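Local atomic coordinates of 457aa long hypothetical protein (Pyrococcus horikoshii, PDB entry 2CSU), a protein that is of unknown function but joins a Rossmann-like domain of the CoA-binding family to two domains of the succinyl-CoA ligase clan. Residues A[2-7]-A[121-126]; A[183-188]-A[212-217]. All coordinates share one frame; numbering follows the deposited sequence.

Contact 1: A[2-7]-A[121-126]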
ATOM      1  N   LEU A   2     -21.874  24.682  13.342  1.00 56.71           N
ATOM      2  CA  LEU A   2     -20.935  23.881  12.567  1.00 52.88           C
ATOM      3  C   LEU A   2     -21.611  22.649  11.962  1.00 50.19           C
ATOM      4  O   LEU A   2     -20.987  21.803  11.334  1.00 50.59           O
ATOM      5  CB  LEU A   2     -19.798  23.450  13.493  1.00 51.87           C
ATOM      6  CG  LEU A   2     -18.702  24.514  13.604  1.00 51.37           C
ATOM      7  CD1 LEU A   2     -17.296  23.920  13.500  1.00 50.85           C
ATOM      8  CD2 LEU A   2     -18.799  25.581  12.514  1.00 50.23           C
ATOM      9  N   ASP A   3     -22.931  22.546  12.206  1.00 46.81           N
ATOM     10  CA  ASP A   3     -23.679  21.432  11.639  1.00 43.79           C
ATOM     11  C   ASP A   3     -24.206  21.763  10.245  1.00 40.98           C
ATOM     12  O   ASP A   3     -24.275  20.920   9.361  1.00 40.31           O
ATOM     13  CB  ASP A   3     -24.848  21.113  12.571  1.00 44.45           C
ATOM     14  CG  ASP A   3     -25.559  19.866  12.068  1.00 45.30           C
ATOM     15  OD1 ASP A   3     -24.874  18.866  11.848  1.00 45.56           O
ATOM     16  OD2 ASP A   3     -26.775  19.905  11.902  1.00 46.24           O
ATOM     17  N   TYR A   4     -24.584  23.049  10.111  1.00 38.34           N
ATOM     18  CA  TYR A   4     -25.069  23.509   8.816  1.00 36.40           C
ATOM     19  C   TYR A   4     -24.005  23.348   7.728  1.00 34.36           C
ATOM     20  O   TYR A   4     -24.245  23.574   6.550  1.00 33.48           O
ATOM     21  CB  TYR A   4     -25.460  24.982   8.948  1.00 37.41           C
ATOM     22  CG  TYR A   4     -24.365  25.736   9.614  1.00 38.02           C
ATOM     23  CD1 TYR A   4     -23.217  26.069   8.900  1.00 38.17           C
ATOM     24  CD2 TYR A   4     -24.480  26.119  10.951  1.00 38.72           C
ATOM     25  CE1 TYR A   4     -22.199  26.787   9.510  1.00 39.01           C
ATOM     26  CE2 TYR A   4     -23.458  26.829  11.565  1.00 39.56           C
ATOM     27  CZ  TYR A   4     -22.320  27.157  10.852  1.00 39.10           C
ATOM     28  OH  TYR A   4     -21.300  27.867  11.454  1.00 38.61           O
ATOM     29  N   PHE A   5     -22.791  22.970   8.172  1.00 32.53           N
ATOM     30  CA  PHE A   5     -21.711  22.755   7.218  1.00 30.48           C
ATOM     31  C   PHE A   5     -21.840  21.398   6.522  1.00 29.58           C
ATOM     32  O   PHE A   5     -21.592  21.254   5.333  1.00 29.48           O
ATOM     33  CB  PHE A   5     -20.386  22.829   7.975  1.00 29.63           C
ATOM     34  CG  PHE A   5     -19.817  24.213   7.869  1.00 29.07           C
ATOM     35  CD1 PHE A   5     -19.579  24.762   6.615  1.00 29.56           C
ATOM     36  CD2 PHE A   5     -19.521  24.930   9.017  1.00 28.16           C
ATOM     37  CE1 PHE A   5     -19.043  26.038   6.514  1.00 28.91           C
ATOM     38  CE2 PHE A   5     -18.986  26.210   8.906  1.00 28.98           C
ATOM     39  CZ  PHE A   5     -18.745  26.770   7.657  1.00 29.99           C
ATOM     40  N   PHE A   6     -22.188  20.408   7.367  1.00 28.70           N
ATOM     41  CA  PHE A   6     -22.236  19.031   6.884  1.00 28.78           C
ATOM     42  C   PHE A   6     -23.671  18.543   6.666  1.00 28.81           C
ATOM     43  O   PHE A   6     -23.917  17.504   6.068  1.00 28.47           O
ATOM     44  CB  PHE A   6     -21.534  18.147   7.915  1.00 27.43           C
ATOM     45  CG  PHE A   6     -20.158  18.684   8.183  1.00 27.71           C
ATOM     46  CD1 PHE A   6     -19.140  18.444   7.269  1.00 26.63           C
ATOM     47  CD2 PHE A   6     -19.913  19.423   9.328  1.00 26.61           C
ATOM     48  CE1 PHE A   6     -17.871  18.955   7.502  1.00 25.68           C
ATOM     49  CE2 PHE A   6     -18.637  19.933   9.553  1.00 26.44           C
ATOM     50  CZ  PHE A   6     -17.613  19.704   8.642  1.00 25.68           C
ATOM     51  N   ASN A   7     -24.677  19.286   7.104  1.00 29.71           N
ATOM     52  CA  ASN A   7     -26.067  18.911   6.887  1.00 30.47           C
ATOM     53  C   ASN A   7     -26.865  20.168   6.526  1.00 30.24           C
ATOM     54  O   ASN A   7     -27.845  20.517   7.189  1.00 30.63           O
ATOM     55  CB  ASN A   7     -26.618  18.233   8.150  1.00 29.86           C
ATOM     56  CG  ASN A   7     -26.126  16.789   8.291  1.00 31.89           C
ATOM     57  OD1 ASN A   7     -26.352  15.964   7.402  1.00 33.41           O
ATOM     58  ND2 ASN A   7     -25.447  16.480   9.404  1.00 31.23           N
ATOM     59  N   GLY A 121     -22.172  37.121  11.742  1.00 37.80           N
ATOM     60  CA  GLY A 121     -22.386  35.853  12.452  1.00 36.68           C
ATOM     61  C   GLY A 121     -22.126  34.628  11.563  1.00 35.97           C
ATOM     62  O   GLY A 121     -22.722  33.569  11.709  1.00 35.94           O
HETATM   63  N   MSE A 122     -21.221  34.802  10.596  1.00 35.47           N
HETATM   64  CA  MSE A 122     -20.908  33.690   9.720  1.00 34.56           C
HETATM   65  C   MSE A 122     -19.582  33.028  10.107  1.00 33.13           C
HETATM   66  O   MSE A 122     -18.692  33.624  10.704  1.00 32.96           O
HETATM   67  CB  MSE A 122     -20.850  34.227   8.286  1.00 35.43           C
HETATM   68  CG  MSE A 122     -21.949  35.254   8.007  1.00 38.78           C
HETATM   69 SE   MSE A 122     -22.493  35.236   6.293  1.00 42.41          SE
HETATM   70  CE  MSE A 122     -20.879  35.422   5.521  1.00 35.95           C
ATOM     71  N   ARG A 123     -19.487  31.728   9.801  1.00 31.67           N
ATOM     72  CA  ARG A 123     -18.211  31.037   9.957  1.00 29.83           C
ATOM     73  C   ARG A 123     -17.597  30.684   8.598  1.00 29.50           C
ATOM     74  O   ARG A 123     -18.281  30.320   7.651  1.00 28.76           O
ATOM     75  CB  ARG A 123     -18.457  29.763  10.765  1.00 29.56           C
ATOM     76  CG  ARG A 123     -18.929  30.065  12.186  1.00 30.63           C
ATOM     77  CD  ARG A 123     -18.179  31.255  12.795  1.00 29.99           C
ATOM     78  NE  ARG A 123     -16.735  31.010  12.785  1.00 31.31           N
ATOM     79  CZ  ARG A 123     -16.261  30.103  13.657  1.00 32.09           C
ATOM     80  NH1 ARG A 123     -17.088  29.475  14.475  1.00 34.05           N
ATOM     81  NH2 ARG A 123     -14.952  29.845  13.695  1.00 31.64           N
ATOM     82  N   ILE A 124     -16.262  30.836   8.508  1.00 27.81           N
ATOM     83  CA  ILE A 124     -15.610  30.596   7.224  1.00 27.25           C
ATOM     84  C   ILE A 124     -14.590  29.460   7.281  1.00 26.91           C
ATOM     85  O   ILE A 124     -13.724  29.396   8.146  1.00 26.30           O
ATOM     86  CB  ILE A 124     -14.919  31.883   6.775  1.00 28.14           C
ATOM     87  CG1 ILE A 124     -15.941  32.838   6.156  1.00 29.48           C
ATOM     88  CG2 ILE A 124     -13.871  31.561   5.691  1.00 27.48           C
ATOM     89  CD1 ILE A 124     -15.332  34.203   5.821  1.00 31.02           C
ATOM     90  N   ILE A 125     -14.744  28.516   6.337  1.00 25.18           N
ATOM     91  CA  ILE A 125     -13.689  27.527   6.162  1.00 25.50           C
ATOM     92  C   ILE A 125     -12.808  27.859   4.957  1.00 25.52           C
ATOM     93  O   ILE A 125     -13.283  28.110   3.857  1.00 25.98           O
ATOM     94  CB  ILE A 125     -14.346  26.159   5.966  1.00 25.99           C
ATOM     95  CG1 ILE A 125     -15.172  25.788   7.199  1.00 24.97           C
ATOM     96  CG2 ILE A 125     -13.262  25.081   5.786  1.00 25.77           C
ATOM     97  CD1 ILE A 125     -15.540  24.304   7.228  1.00 24.29           C
ATOM     98  N   GLY A 126     -11.486  27.892   5.207  1.00 26.19           N
ATOM     99  CA  GLY A 126     -10.565  28.352   4.175  1.00 26.13           C
ATOM    100  C   GLY A 126      -9.976  29.712   4.557  1.00 26.59           C
ATOM    101  O   GLY A 126      -9.784  30.029   5.724  1.00 26.81           O
TER
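Phe5 and Ile125 reach toward each other tip to tip, and the isoleucine meets the ring on one face. Ile125 CD1 stands 4.0 Å from the centroid of the Phe5 ring and 10° off its normal, a CH-pi contact, while Ile125 CG1 lies 3.7 Å from Phe5 CZ. Having CG1 anti to the carbonyl carbon (chi1 -61°) sends this branch out to the ring. Tyr4 CE1 lies over the opposite face of Phe5, toward the rim, and Leu2 CD2 meets the ring edge in plane, so the flat phenyl is packed on both faces and at one edge, a place that suits a planar apolar ring. Arg123 crosses Phe5 at about a right angle; its carbonyl O is 3.6 Å from Phe5 CZ, near the ring plane, and its CB is 4.0 Å from Phe5 CE2. Tyr4 presents its hydroxyl to the aliphatic part of the arginine, OH lying 3.3 Å from Arg123 CG. Bends at chi2 and chi3 fold that chain; its methylenes pack on the aromatic side chains while NH2 forms a salt bridge with Glu192. The N-terminal segment thereby packs on strand 123-125, one of the two outermost strands of a five-stranded parallel sheet ordered 2-1-3-4-5, in a Rossmann-like domain.

Contact 2: A[183-188]-A[212-217]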
ATOM      1  N   GLY A 183      -7.627  24.400   4.292  1.00 25.03           N
ATOM      2  CA  GLY A 183      -6.772  25.318   3.552  1.00 24.67           C
ATOM      3  C   GLY A 183      -6.086  26.306   4.488  1.00 25.63           C
ATOM      4  O   GLY A 183      -5.404  25.936   5.436  1.00 25.33           O
ATOM      5  N   ASN A 184      -6.160  27.625   4.297  1.00 26.12           N
ATOM      6  CA  ASN A 184      -5.455  28.581   5.143  1.00 26.52           C
ATOM      7  C   ASN A 184      -5.937  28.559   6.594  1.00 27.26           C
ATOM      8  O   ASN A 184      -5.277  29.114   7.467  1.00 27.02           O
ATOM      9  CB  ASN A 184      -5.593  30.002   4.574  1.00 25.60           C
ATOM     10  CG  ASN A 184      -4.960  30.146   3.201  1.00 24.86           C
ATOM     11  OD1 ASN A 184      -4.194  29.293   2.767  1.00 25.89           O
ATOM     12  ND2 ASN A 184      -5.281  31.234   2.508  1.00 25.46           N
HETATM   13  N   MSE A 185      -7.086  27.920   6.835  1.00 27.92           N
HETATM   14  CA  MSE A 185      -7.695  27.788   8.155  1.00 28.53           C
HETATM   15  C   MSE A 185      -7.747  29.129   8.890  1.00 28.58           C
HETATM   16  O   MSE A 185      -7.242  29.292   9.992  1.00 28.14           O
HETATM   17  CB  MSE A 185      -6.865  26.786   8.951  1.00 28.96           C
HETATM   18  CG  MSE A 185      -7.464  26.486  10.325  1.00 29.80           C
HETATM   19 SE   MSE A 185      -6.693  25.064  11.102  1.00 30.09          SE
HETATM   20  CE  MSE A 185      -5.499  25.965  12.102  1.00 30.47           C
ATOM     21  N   ALA A 186      -8.361  30.122   8.222  1.00 28.72           N
ATOM     22  CA  ALA A 186      -8.416  31.461   8.798  1.00 29.25           C
ATOM     23  C   ALA A 186      -9.395  31.541   9.973  1.00 29.82           C
ATOM     24  O   ALA A 186      -9.145  32.178  10.989  1.00 31.70           O
ATOM     25  CB  ALA A 186      -8.847  32.433   7.698  1.00 29.70           C
ATOM     26  N   ASP A 187     -10.564  30.900   9.789  1.00 28.48           N
ATOM     27  CA  ASP A 187     -11.593  30.970  10.821  1.00 28.42           C
ATOM     28  C   ASP A 187     -11.730  29.644  11.578  1.00 28.51           C
ATOM     29  O   ASP A 187     -11.042  29.374  12.553  1.00 28.97           O
ATOM     30  CB  ASP A 187     -12.912  31.320  10.139  1.00 29.08           C
ATOM     31  CG  ASP A 187     -13.856  31.930  11.162  1.00 29.23           C
ATOM     32  OD1 ASP A 187     -13.432  32.102  12.305  1.00 28.60           O
ATOM     33  OD2 ASP A 187     -14.992  32.225  10.809  1.00 29.89           O
ATOM     34  N   VAL A 188     -12.697  28.823  11.122  1.00 27.27           N
ATOM     35  CA  VAL A 188     -12.878  27.512  11.730  1.00 27.28           C
ATOM     36  C   VAL A 188     -11.573  26.713  11.697  1.00 27.57           C
ATOM     37  O   VAL A 188     -10.905  26.606  10.679  1.00 28.54           O
ATOM     38  CB  VAL A 188     -13.963  26.777  10.943  1.00 26.46           C
ATOM     39  CG1 VAL A 188     -14.155  25.371  11.511  1.00 24.94           C
ATOM     40  CG2 VAL A 188     -15.277  27.537  11.020  1.00 24.84           C
ATOM     41  N   GLY A 212       0.382  22.657  11.098  1.00 39.91           N
ATOM     42  CA  GLY A 212       0.567  23.386  12.345  1.00 41.76           C
ATOM     43  C   GLY A 212      -0.724  24.077  12.792  1.00 43.31           C
ATOM     44  O   GLY A 212      -1.549  24.503  11.996  1.00 43.20           O
ATOM     45  N   VAL A 213      -0.900  24.138  14.125  1.00 44.59           N
ATOM     46  CA  VAL A 213      -2.074  24.808  14.669  1.00 47.13           C
ATOM     47  C   VAL A 213      -1.743  26.236  15.106  1.00 48.37           C
ATOM     48  O   VAL A 213      -0.594  26.613  15.286  1.00 48.54           O
ATOM     49  CB  VAL A 213      -2.564  24.000  15.871  1.00 47.40           C
ATOM     50  CG1 VAL A 213      -2.643  22.519  15.505  1.00 47.54           C
ATOM     51  CG2 VAL A 213      -1.608  24.175  17.034  1.00 47.68           C
ATOM     52  N   ARG A 214      -2.804  27.056  15.236  1.00 49.75           N
ATOM     53  CA  ARG A 214      -2.592  28.433  15.663  1.00 50.91           C
ATOM     54  C   ARG A 214      -2.594  28.554  17.188  1.00 50.45           C
ATOM     55  O   ARG A 214      -1.659  29.043  17.807  1.00 50.97           O
ATOM     56  CB  ARG A 214      -3.705  29.297  15.069  1.00 52.81           C
ATOM     57  CG  ARG A 214      -3.289  29.959  13.756  1.00 55.07           C
ATOM     58  CD  ARG A 214      -4.440  29.999  12.744  1.00 56.84           C
ATOM     59  NE  ARG A 214      -4.089  30.840  11.598  1.00 59.22           N
ATOM     60  CZ  ARG A 214      -3.641  30.219  10.493  1.00 60.71           C
ATOM     61  NH1 ARG A 214      -3.533  28.902  10.468  1.00 60.99           N
ATOM     62  NH2 ARG A 214      -3.297  30.942   9.424  1.00 61.55           N
ATOM     63  N   ASN A 215      -3.717  28.121  17.790  1.00 49.63           N
ATOM     64  CA  ASN A 215      -3.821  28.160  19.244  1.00 49.22           C
ATOM     65  C   ASN A 215      -3.519  26.792  19.863  1.00 48.29           C
ATOM     66  O   ASN A 215      -4.405  26.021  20.212  1.00 48.02           O
ATOM     67  CB  ASN A 215      -5.242  28.594  19.606  1.00 49.91           C
ATOM     68  CG  ASN A 215      -5.244  29.215  20.978  1.00 50.79           C
ATOM     69  OD1 ASN A 215      -4.697  28.676  21.937  1.00 51.00           O
ATOM     70  ND2 ASN A 215      -5.885  30.393  21.067  1.00 51.12           N
ATOM     71  N   GLY A 216      -2.211  26.488  19.956  1.00 47.35           N
ATOM     72  CA  GLY A 216      -1.804  25.192  20.487  1.00 47.05           C
ATOM     73  C   GLY A 216      -2.468  24.892  21.833  1.00 46.51           C
ATOM     74  O   GLY A 216      -2.761  23.752  22.169  1.00 46.09           O
ATOM     75  N   LYS A 217      -2.688  25.937  22.619  1.00 46.21           N
ATOM     76  CA  LYS A 217      -3.298  25.800  23.938  1.00 45.74           C
ATOM     77  C   LYS A 217      -4.732  25.282  23.843  1.00 44.35           C
ATOM     78  O   LYS A 217      -5.100  24.328  24.527  1.00 43.72           O
ATOM     79  CB  LYS A 217      -3.290  27.154  24.652  1.00 47.60           C
ATOM     80  CG  LYS A 217      -4.038  27.193  25.982  1.00 49.46           C
ATOM     81  CD  LYS A 217      -3.366  26.343  27.058  1.00 51.98           C
ATOM     82  CE  LYS A 217      -4.291  26.078  28.231  1.00 53.42           C
ATOM     83  NZ  LYS A 217      -5.112  24.865  27.978  1.00 54.05           N
TER
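Asn184 ND2 donates to two carboxylates, Glu101 OE1 and Glu110 OE1, holding the amide while the backbone of the same residue faces Arg214. Asn184 O approaches the guanidinium obliquely, 3.3 Å from Arg214 NH2. Over one face of this group lies Met185 O, 3.6 Å above the plane and offset toward the rim, 3.8 Å from Arg214 CZ. Two carbonyl oxygens close to one cation are probably favourable electrostatically, and the long, flat-ended arginine can span the distance between the loops. Met185, a selenomethionine in the crystal, slides past Arg214 in the opposite direction. Its CG is anti to the backbone N (chi1 -176°) and the chain runs extended until chi3 (96°) turns CE aside, 3.9 Å from Arg214 NH1 and 4.2 Å from Gly212 O. This flexible apolar chain is buried and also touches Phe190, against which Val213 packs too. Asn215 follows as the N-cap of helix 216-229, its OD1 accepting from Lys218 N, a role suited to a short amide side chain. The contact thus joins two loops that leave parallel strands 175-181 and 205-210, on either side of strand 152-156, and lead into helices at the C-terminal ends of the strands of a flavodoxin-like domain.

Contacts 1 and 2 lie side by side, their centres 15 Å apart, and meet directly through segments 121-126 and 183-188. Arg123 NE forms a salt bridge of 2.9 Å with Asp187 OD2, an oxygen that also accepts from Ile124 N. Further along, Gly126 O and Ala186 N are 2.9 Å apart, a probable hydrogen bond, and Arg123 NH2 packs 3.5 Å from Val188 CG2. Val188 also touches Leu2, so the 183-188 loop reaches both segments of contact 1. Contact 2 then carries the connection on to 212-217. Together they run from the Rossmann-like sheet, at one of its outermost strands, 123-125, to the loops of the neighbouring flavodoxin-like domain, all within one chain.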